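Local coordinates for citrate lyase subunit beta-like protein (Mycobacterium tuberculosis H37Rv, PDB 6CHU) that acts as a magnesium-dependent lyase of the HpcH/HpaI aldolase family, a homotrimeric enzyme linked to itaconate dissimilation and leucine catabolism, at residues 167-170 with 171-175; 215-218 with 219-223; 101-104 with 105-108; 73-76 with 77-80. One frame throughout, in Å; residues are numbered along the deposited sequence.

Interaction 1: 167-170 with 171-175; sequences ARHV and RSTIL
Ala167 O receives the backbone N of Arg171 at 2.9 Å, the first of four successive i to i+4 bonds through this stretch of helix 165-180. From the same turn the extended Arg171 side chain carries its guanidinium to a salt bridge with Asp187. Arg168 O takes Ser172 N and also a proton from a water that lies close to Ser172 OG, at a doubtfully short 2.5 Å; the Arg168 guanidinium forms a salt bridge with Asp165 of the second subunit. At His169 the carbonyl oxygen is gripped twice by one residue: Thr173 N lies 2.9 Å from His169 O, and Thr173 OG1 donates to that oxygen at 2.8 Å from the opposite face of the carbonyl plane. With OG1 anti to its own carbonyl carbon (chi1 -63°), the hydroxyl is folded back along the helix and its proton is spent on a carbonyl one turn back. Val170 closes the series, its CG1 running alongside Ile174, 4.1 Å from Ile174 CD1. The His169 ring meets His169 of both other subunits edge-to-face, so these regular alpha-helical turns belong to the subunit interface of a trimeric TIM-barrel lyase.

Interaction 2: 215-218 with 219-223; sequences VCIH and PSQIP
Gln221 reaches back from the start of its helix to the end of the strand, where its OE1 accepts two backbone amides: Ile217 N at 2.9 Å, nearly along the C=O axis, and His218 N at 3.1 Å from well above the amide plane. The His218 N bond belongs to the capping box of these two residues, while Gln221 N donates to His218 O at 3.0 Å, closing a type I turn. This is the tight, buried part. Cys216 SG packs on Gln221 CB, 3.6 Å away, and on Ile222 CD1, while Cys216 CB lies against Gln221 OE1. The other side, around His218, Pro219 and Ser220, is more exposed. Pro219 CD sits over one face of the His218 imidazole, 3.5 Å from the ring centroid, as a CH-pi contact. His218 ND1 accepts from Ser220 N, a capping bond, and is also hydrogen-bonded to Ser220 OG at 2.8 Å; chi1 of 67° sets that hydroxyl between the backbone N and carbonyl carbon of Ser220. Gln221 NE2 bonds His190 O, while Pro219 and Ile222 rest on Leu19 of strand 17-22, where the turn joins strand 213-216, the last of the barrel, to helix 221-228.

Interaction 3: 101-104 with 105-108; sequences AESA and AQVI
Gln106 N is held by two acceptors of one residue: Ser103 OG at 3.0 Å, a sound bond, and Ser103 O, a weak one. Ser103 is the N-cap of helix 104-108, and its hydroxyl takes the place of the carbonyl that a preceding helical turn would have supplied. A chi1 of 71° sets OG between the backbone N and the carbonyl carbon of Ser103, turned over the first turn of the helix, where it also lies against Ala105 CB and Gln106 CG. The Gln106 side chain then doubles back along the incoming loop. Stretched out past CG, it brings Gln106 OE1 to Glu102 N, 2.9 Å away, the donor standing 38° out of the amide plane. The same oxygen lies 3.6 Å from Ala101 CA, close against the loop backbone. The other end of the amide is used as well: Gln106 NE2 donates to a water at 3.0 Å, and that water lies 2.8 Å from Glu102 OE2 and probably donates to it, though it has more acceptors in reach than protons. Glu102 OE1 has its own partner in Thr121 OG1. Further along, Ile108 N bonds Ala104 O at 2.8 Å, nearly straight on to the carbonyl, with Ile108 CG1 laid against the same oxygen; Val107 meanwhile packs on Val115 of strand 114-119. The chemistry thus implies a mutual arrangement: Ser103 caps an amide of the helix, the Gln106 amide oxygen accepts a loop N-H, and the water should help fix the rotation of the Gln106 amide and the placing of the Glu102 carboxylate, which has a polar partner at each oxygen, the water and Thr121.

Interaction 4: 73-76 with 77-80; sequences INAG and GTAD
Ala75 O is the centre of the first shell, accepting both the backbone N and the hydroxyl of Thr78. Thr78 OG1 donates to Ala75 O at 2.8 Å, in the carbonyl plane and on a lone pair; Thr78 N reaches Ala75 O at 3.2 Å, tilted 32° from that plane, and closes a type II turn from Ala75 to Thr78. The methyl CG2 of Thr78 packs beside Ala75 O at 3.4 Å and also approaches Ala75 CB. Gly77, third residue of the turn, takes the positive phi (82°) that this position of a type II turn needs and that favours glycine. One shell further, the Thr78 hydroxyl has a second task. Placed between the backbone N and the carbonyl carbon of its own residue (chi1 66°), it accepts from Gln81 N as the N-cap of helix 79-89, so one oxygen joins the turn to the helix start. Thr78 OG1 also lies 3.7 Å from Asn74 CB. The Asn74 amide, in turn, has its CG 3.6 Å from Asp80 CB, and the amide and carboxylate planes stand 38° apart. Their polar ends look elsewhere: Asn74 ND2 donates to Asp84 OD2 and to Leu43 O, while Asp80 OD1 makes a salt bridge with Arg56. That bond probably offsets the nearness of the Glu49 carboxylate to Asp80 OD2. The turn follows strand 69-72, which ends at the substrate-binding Arg72, and leads into helix 79-89, with helix 52-61 lying beside Asn74 and Asp80.

Overall arrangement
In chain order interaction 4 comes first, then interactions 3, 1 and 2, all in one eight-stranded parallel beta/alpha barrel. Three of them sit where a barrel strand hands over to the following helix: interaction 4 after strand 69-72, interaction 3 after strand 95-98, and interaction 2 after strand 213-216. Interaction 1 instead lies within helix 165-180, at the trimer interface. Interactions 3 and 4 are neighbours, their centres about 12 Å apart, and touch where Gln106 NE2 meets Gly76 CA; interactions 2 and 3 lie on opposite sides of the chain's centre, about 28 Å between centres. The three strand-to-helix turns each bring a side chain within about 9 to 11 Å of a magnesium ion, whose protein ligands are Glu120 and Asp146.

Interaction 1: 167-170 with 171-175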
loop_
_atom_site.group_PDB
_atom_site.type_symbol
_atom_site.label_atom_id
_atom_site.label_comp_id
_atom_site.label_asym_id
_atom_site.label_seq_id
_atom_site.Cartn_x
_atom_site.Cartn_y
_atom_site.Cartn_z
ATOM N N ALA A 167 4.401 -4.070 7.821
ATOM C CA ALA A 167 4.112 -5.490 7.643
ATOM C C ALA A 167 2.725 -5.699 7.040
ATOM O O ALA A 167 2.554 -6.498 6.108
ATOM C CB ALA A 167 4.239 -6.219 8.986
ATOM N N ARG A 168 1.722 -4.995 7.562
ATOM C CA ARG A 168 0.390 -5.062 6.969
ATOM C C ARG A 168 0.419 -4.640 5.508
ATOM O O ARG A 168 -0.273 -5.228 4.669
ATOM C CB ARG A 168 -0.580 -4.187 7.759
ATOM C CG ARG A 168 -0.688 -4.606 9.212
ATOM C CD ARG A 168 -1.312 -3.493 10.051
ATOM N NE ARG A 168 -2.765 -3.461 9.973
ATOM C CZ ARG A 168 -3.570 -3.749 10.995
ATOM N NH1 ARG A 168 -3.058 -4.090 12.170
ATOM N NH2 ARG A 168 -4.890 -3.691 10.845
ATOM N N HIS A 169 1.226 -3.628 5.187
ATOM C CA HIS A 169 1.305 -3.124 3.817
ATOM C C HIS A 169 1.861 -4.186 2.874
ATOM O O HIS A 169 1.326 -4.413 1.779
ATOM C CB HIS A 169 2.181 -1.867 3.815
ATOM C CG HIS A 169 2.194 -1.105 2.522
ATOM N ND1 HIS A 169 1.411 0.007 2.312
ATOM C CD2 HIS A 169 2.958 -1.244 1.415
ATOM C CE1 HIS A 169 1.669 0.504 1.114
ATOM N NE2 HIS A 169 2.604 -0.236 0.548
ATOM N N VAL A 170 2.939 -4.858 3.289
ATOM C CA VAL A 170 3.541 -5.901 2.449
ATOM C C VAL A 170 2.617 -7.110 2.333
ATOM O O VAL A 170 2.520 -7.739 1.264
ATOM C CB VAL A 170 4.928 -6.275 3.007
ATOM C CG1 VAL A 170 5.487 -7.529 2.319
ATOM C CG2 VAL A 170 5.894 -5.085 2.857
ATOM N N ARG A 171 1.918 -7.455 3.422
ATOM C CA ARG A 171 0.928 -8.533 3.374
ATOM C C ARG A 171 -0.105 -8.302 2.273
ATOM O O ARG A 171 -0.367 -9.188 1.452
ATOM C CB ARG A 171 0.237 -8.640 4.728
ATOM C CG ARG A 171 -0.696 -9.830 4.884
ATOM C CD ARG A 171 -1.312 -9.731 6.275
ATOM N NE ARG A 171 -1.950 -10.958 6.726
ATOM C CZ ARG A 171 -2.725 -11.019 7.809
ATOM N NH1 ARG A 171 -2.969 -9.910 8.508
ATOM N NH2 ARG A 171 -3.264 -12.177 8.189
ATOM N N SER A 172 -0.728 -7.121 2.266
ATOM C CA SER A 172 -1.686 -6.778 1.216
ATOM C C SER A 172 -1.025 -6.744 -0.154
ATOM O O SER A 172 -1.619 -7.187 -1.149
ATOM C CB SER A 172 -2.345 -5.429 1.519
ATOM O OG SER A 172 -3.113 -5.493 2.713
ATOM N N THR A 173 0.192 -6.198 -0.236
ATOM C CA THR A 173 0.910 -6.166 -1.509
ATOM C C THR A 173 1.042 -7.565 -2.106
ATOM O O THR A 173 0.797 -7.773 -3.302
ATOM C CB THR A 173 2.291 -5.532 -1.312
ATOM O OG1 THR A 173 2.135 -4.171 -0.885
ATOM C CG2 THR A 173 3.091 -5.560 -2.615
ATOM N N ILE A 174 1.428 -8.538 -1.285
ATOM C CA ILE A 174 1.670 -9.896 -1.775
ATOM C C ILE A 174 0.366 -10.589 -2.143
ATOM O O ILE A 174 0.295 -11.312 -3.143
ATOM C CB ILE A 174 2.479 -10.689 -0.726
ATOM C CG1 ILE A 174 3.950 -10.678 -1.120
ATOM C CG2 ILE A 174 1.963 -12.131 -0.539
ATOM C CD1 ILE A 174 4.515 -9.322 -1.204
ATOM N N LEU A 175 -0.685 -10.386 -1.347
ATOM C CA LEU A 175 -1.986 -10.967 -1.676
ATOM C C LEU A 175 -2.486 -10.451 -3.023
ATOM O O LEU A 175 -2.948 -11.223 -3.877
ATOM C CB LEU A 175 -2.983 -10.630 -0.572
ATOM C CG LEU A 175 -4.430 -11.028 -0.851
ATOM C CD1 LEU A 175 -4.529 -12.538 -1.065
ATOM C CD2 LEU A 175 -5.360 -10.565 0.283
HETATM O O HOH W 1 -2.725 -3.611 4.289
#

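Interaction 2: 215-218 with 219-223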
loop_
_atom_site.group_PDB
_atom_site.type_symbol
_atom_site.label_atom_id
_atom_site.label_comp_id
_atom_site.label_asym_id
_atom_site.label_seq_id
_atom_site.Cartn_x
_atom_site.Cartn_y
_atom_site.Cartn_z
ATOM N N VAL A 215 1.080 -20.541 6.419
ATOM C CA VAL A 215 2.238 -21.394 6.657
ATOM C C VAL A 215 2.527 -21.430 8.151
ATOM O O VAL A 215 2.393 -20.418 8.857
ATOM C CB VAL A 215 3.450 -20.904 5.846
ATOM C CG1 VAL A 215 4.640 -21.843 6.061
ATOM C CG2 VAL A 215 3.079 -20.855 4.353
ATOM N N CYS A 216 2.884 -22.616 8.641
ATOM C CA CYS A 216 3.110 -22.875 10.057
ATOM C C CYS A 216 4.544 -23.325 10.302
ATOM O O CYS A 216 5.189 -23.898 9.422
ATOM C CB CYS A 216 2.165 -23.957 10.573
ATOM S SG CYS A 216 0.434 -23.564 10.347
ATOM N N ILE A 217 5.030 -23.084 11.522
ATOM C CA ILE A 217 6.353 -23.547 11.931
ATOM C C ILE A 217 6.288 -24.605 13.016
ATOM O O ILE A 217 7.338 -25.112 13.441
ATOM C CB ILE A 217 7.245 -22.369 12.365
ATOM C CG1 ILE A 217 6.430 -21.375 13.174
ATOM C CG2 ILE A 217 7.813 -21.635 11.139
ATOM C CD1 ILE A 217 6.823 -21.324 14.567
ATOM N N HIS A 218 5.091 -24.985 13.463
ATOM C CA HIS A 218 4.943 -26.059 14.437
ATOM C C HIS A 218 3.674 -26.838 14.108
ATOM O O HIS A 218 2.654 -26.229 13.753
ATOM C CB HIS A 218 4.870 -25.510 15.868
ATOM C CG HIS A 218 5.005 -26.554 16.933
ATOM N ND1 HIS A 218 3.929 -27.271 17.413
ATOM C CD2 HIS A 218 6.085 -26.988 17.623
ATOM C CE1 HIS A 218 4.344 -28.106 18.352
ATOM N NE2 HIS A 218 5.647 -27.955 18.498
ATOM N N PRO A 219 3.703 -28.170 14.196
ATOM C CA PRO A 219 2.526 -28.951 13.772
ATOM C C PRO A 219 1.268 -28.663 14.577
ATOM O O PRO A 219 0.162 -28.859 14.055
ATOM C CB PRO A 219 2.985 -30.406 13.945
ATOM C CG PRO A 219 4.099 -30.353 14.931
ATOM C CD PRO A 219 4.790 -29.035 14.699
ATOM N N SER A 220 1.398 -28.196 15.825
ATOM C CA SER A 220 0.221 -27.847 16.620
ATOM C C SER A 220 -0.574 -26.712 15.990
ATOM O O SER A 220 -1.756 -26.541 16.314
ATOM C CB SER A 220 0.639 -27.451 18.040
ATOM O OG SER A 220 1.379 -26.243 17.998
ATOM N N GLN A 221 0.044 -25.932 15.107
ATOM C CA GLN A 221 -0.661 -24.841 14.448
ATOM C C GLN A 221 -1.547 -25.316 13.305
ATOM O O GLN A 221 -2.464 -24.588 12.909
ATOM C CB GLN A 221 0.347 -23.811 13.931
ATOM C CG GLN A 221 1.236 -23.228 15.029
ATOM C CD GLN A 221 2.276 -22.263 14.486
ATOM O OE1 GLN A 221 3.043 -22.605 13.593
ATOM N NE2 GLN A 221 2.304 -21.045 15.028
ATOM N N ILE A 222 -1.306 -26.516 12.770
ATOM C CA ILE A 222 -2.064 -26.970 11.598
ATOM C C ILE A 222 -3.556 -27.098 11.886
ATOM O O ILE A 222 -4.364 -26.629 11.068
ATOM C CB ILE A 222 -1.459 -28.270 11.040
ATOM C CG1 ILE A 222 -0.051 -28.020 10.483
ATOM C CG2 ILE A 222 -2.360 -28.843 9.960
ATOM C CD1 ILE A 222 -0.014 -27.192 9.190
ATOM N N PRO A 223 -3.997 -27.715 12.989
ATOM C CA PRO A 223 -5.447 -27.777 13.245
ATOM C C PRO A 223 -6.085 -26.407 13.354
ATOM O O PRO A 223 -7.224 -26.213 12.905
ATOM C CB PRO A 223 -5.537 -28.546 14.572
ATOM C CG PRO A 223 -4.289 -29.334 14.634
ATOM C CD PRO A 223 -3.238 -28.482 13.996
#

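Interaction 3: 101-104 with 105-108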
loop_
_atom_site.group_PDB
_atom_site.type_symbol
_atom_site.label_atom_id
_atom_site.label_comp_id
_atom_site.label_asym_id
_atom_site.label_seq_id
_atom_site.Cartn_x
_atom_site.Cartn_y
_atom_site.Cartn_z
ATOM N N ALA A 101 13.070 -13.269 -2.120
ATOM C CA ALA A 101 12.829 -13.096 -3.550
ATOM C C ALA A 101 12.746 -11.608 -3.883
ATOM O O ALA A 101 11.947 -10.875 -3.290
ATOM C CB ALA A 101 11.541 -13.812 -3.967
ATOM N N GLU A 102 13.570 -11.151 -4.834
ATOM C CA GLU A 102 13.678 -9.718 -5.081
ATOM C C GLU A 102 13.560 -9.289 -6.531
ATOM O O GLU A 102 13.558 -8.080 -6.786
ATOM C CB GLU A 102 14.997 -9.176 -4.501
ATOM C CG GLU A 102 14.966 -9.152 -2.978
ATOM C CD GLU A 102 16.229 -8.601 -2.359
ATOM O OE1 GLU A 102 16.119 -7.907 -1.323
ATOM O OE2 GLU A 102 17.329 -8.858 -2.903
ATOM N N SER A 103 13.441 -10.216 -7.482
ATOM C CA SER A 103 13.285 -9.813 -8.872
ATOM C C SER A 103 12.677 -10.953 -9.672
ATOM O O SER A 103 12.788 -12.124 -9.300
ATOM C CB SER A 103 14.624 -9.409 -9.490
ATOM O OG SER A 103 15.441 -10.554 -9.673
ATOM N N ALA A 104 12.063 -10.597 -10.807
ATOM C CA ALA A 104 11.645 -11.630 -11.750
ATOM C C ALA A 104 12.835 -12.477 -12.190
ATOM O O ALA A 104 12.716 -13.699 -12.355
ATOM C CB ALA A 104 10.953 -10.993 -12.956
ATOM N N ALA A 105 14.003 -11.848 -12.364
ATOM C CA ALA A 105 15.173 -12.590 -12.825
ATOM C C ALA A 105 15.572 -13.690 -11.837
ATOM O O ALA A 105 16.007 -14.773 -12.253
ATOM C CB ALA A 105 16.338 -11.631 -13.078
ATOM N N GLN A 106 15.424 -13.439 -10.530
ATOM C CA GLN A 106 15.738 -14.483 -9.550
ATOM C C GLN A 106 14.790 -15.666 -9.686
ATOM O O GLN A 106 15.192 -16.816 -9.478
ATOM C CB GLN A 106 15.683 -13.931 -8.120
ATOM C CG GLN A 106 16.931 -13.173 -7.711
ATOM C CD GLN A 106 16.860 -12.725 -6.257
ATOM O OE1 GLN A 106 15.798 -12.777 -5.637
ATOM N NE2 GLN A 106 17.996 -12.301 -5.709
ATOM N N VAL A 107 13.523 -15.401 -10.016
ATOM C CA VAL A 107 12.570 -16.487 -10.222
ATOM C C VAL A 107 12.875 -17.217 -11.518
ATOM O O VAL A 107 12.881 -18.457 -11.570
ATOM C CB VAL A 107 11.125 -15.949 -10.204
ATOM C CG1 VAL A 107 10.140 -17.065 -10.559
ATOM C CG2 VAL A 107 10.787 -15.362 -8.828
ATOM N N ILE A 108 13.155 -16.464 -12.584
ATOM C CA ILE A 108 13.394 -17.067 -13.891
ATOM C C ILE A 108 14.626 -17.962 -13.870
ATOM O O ILE A 108 14.661 -18.999 -14.552
ATOM C CB ILE A 108 13.486 -15.947 -14.949
ATOM C CG1 ILE A 108 12.103 -15.335 -15.176
ATOM C CG2 ILE A 108 14.085 -16.463 -16.274
ATOM C CD1 ILE A 108 12.140 -14.008 -15.908
HETATM O O HOH W 2 17.749 -11.645 -2.790
#

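Interaction 4: 73-76 with 77-80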
loop_
_atom_site.group_PDB
_atom_site.type_symbol
_atom_site.label_atom_id
_atom_site.label_comp_id
_atom_site.label_asym_id
_atom_site.label_seq_id
_atom_site.Cartn_x
_atom_site.Cartn_y
_atom_site.Cartn_z
ATOM N N ILE A 73 14.764 -23.381 -0.813
ATOM C CA ILE A 73 16.187 -23.290 -1.105
ATOM C C ILE A 73 16.724 -21.998 -0.507
ATOM O O ILE A 73 15.996 -21.267 0.166
ATOM C CB ILE A 73 16.451 -23.367 -2.623
ATOM C CG1 ILE A 73 15.798 -22.186 -3.349
ATOM C CG2 ILE A 73 15.937 -24.702 -3.180
ATOM C CD1 ILE A 73 15.946 -22.227 -4.902
ATOM N N ASN A 74 18.000 -21.720 -0.733
ATOM C CA ASN A 74 18.620 -20.512 -0.223
ATOM C C ASN A 74 18.511 -19.389 -1.256
ATOM O O ASN A 74 18.043 -19.586 -2.382
ATOM C CB ASN A 74 20.064 -20.817 0.182
ATOM C CG ASN A 74 20.132 -21.579 1.502
ATOM O OD1 ASN A 74 20.147 -20.971 2.570
ATOM N ND2 ASN A 74 20.124 -22.911 1.436
ATOM N N ALA A 75 18.908 -18.187 -0.844
ATOM C CA ALA A 75 18.563 -17.001 -1.620
ATOM C C ALA A 75 19.369 -16.920 -2.917
ATOM O O ALA A 75 20.436 -17.525 -3.066
ATOM C CB ALA A 75 18.778 -15.732 -0.788
ATOM N N GLY A 76 18.833 -16.152 -3.867
ATOM C CA GLY A 76 19.487 -15.943 -5.148
ATOM C C GLY A 76 20.915 -15.457 -5.002
ATOM O O GLY A 76 21.214 -14.624 -4.139
ATOM N N GLY A 77 21.815 -16.003 -5.812
ATOM C CA GLY A 77 23.194 -15.573 -5.815
ATOM C C GLY A 77 24.070 -16.171 -4.737
ATOM O O GLY A 77 25.275 -15.892 -4.724
ATOM N N THR A 78 23.524 -16.981 -3.836
ATOM C CA THR A 78 24.343 -17.573 -2.786
ATOM C C THR A 78 24.943 -18.897 -3.240
ATOM O O THR A 78 24.367 -19.624 -4.057
ATOM C CB THR A 78 23.537 -17.799 -1.501
ATOM O OG1 THR A 78 22.518 -18.788 -1.720
ATOM C CG2 THR A 78 22.895 -16.495 -1.028
ATOM N N ALA A 79 26.115 -19.213 -2.688
ATOM C CA ALA A 79 26.707 -20.518 -2.949
ATOM C C ALA A 79 25.819 -21.633 -2.412
ATOM O O ALA A 79 25.747 -22.712 -3.013
ATOM C CB ALA A 79 28.112 -20.603 -2.341
ATOM N N ASP A 80 25.111 -21.379 -1.302
ATOM C CA ASP A 80 24.188 -22.381 -0.776
ATOM C C ASP A 80 23.116 -22.738 -1.794
ATOM O O ASP A 80 22.789 -23.918 -1.965
ATOM C CB ASP A 80 23.541 -21.896 0.520
ATOM C CG ASP A 80 24.407 -22.157 1.736
ATOM O OD1 ASP A 80 25.060 -23.225 1.812
ATOM O OD2 ASP A 80 24.427 -21.275 2.617
#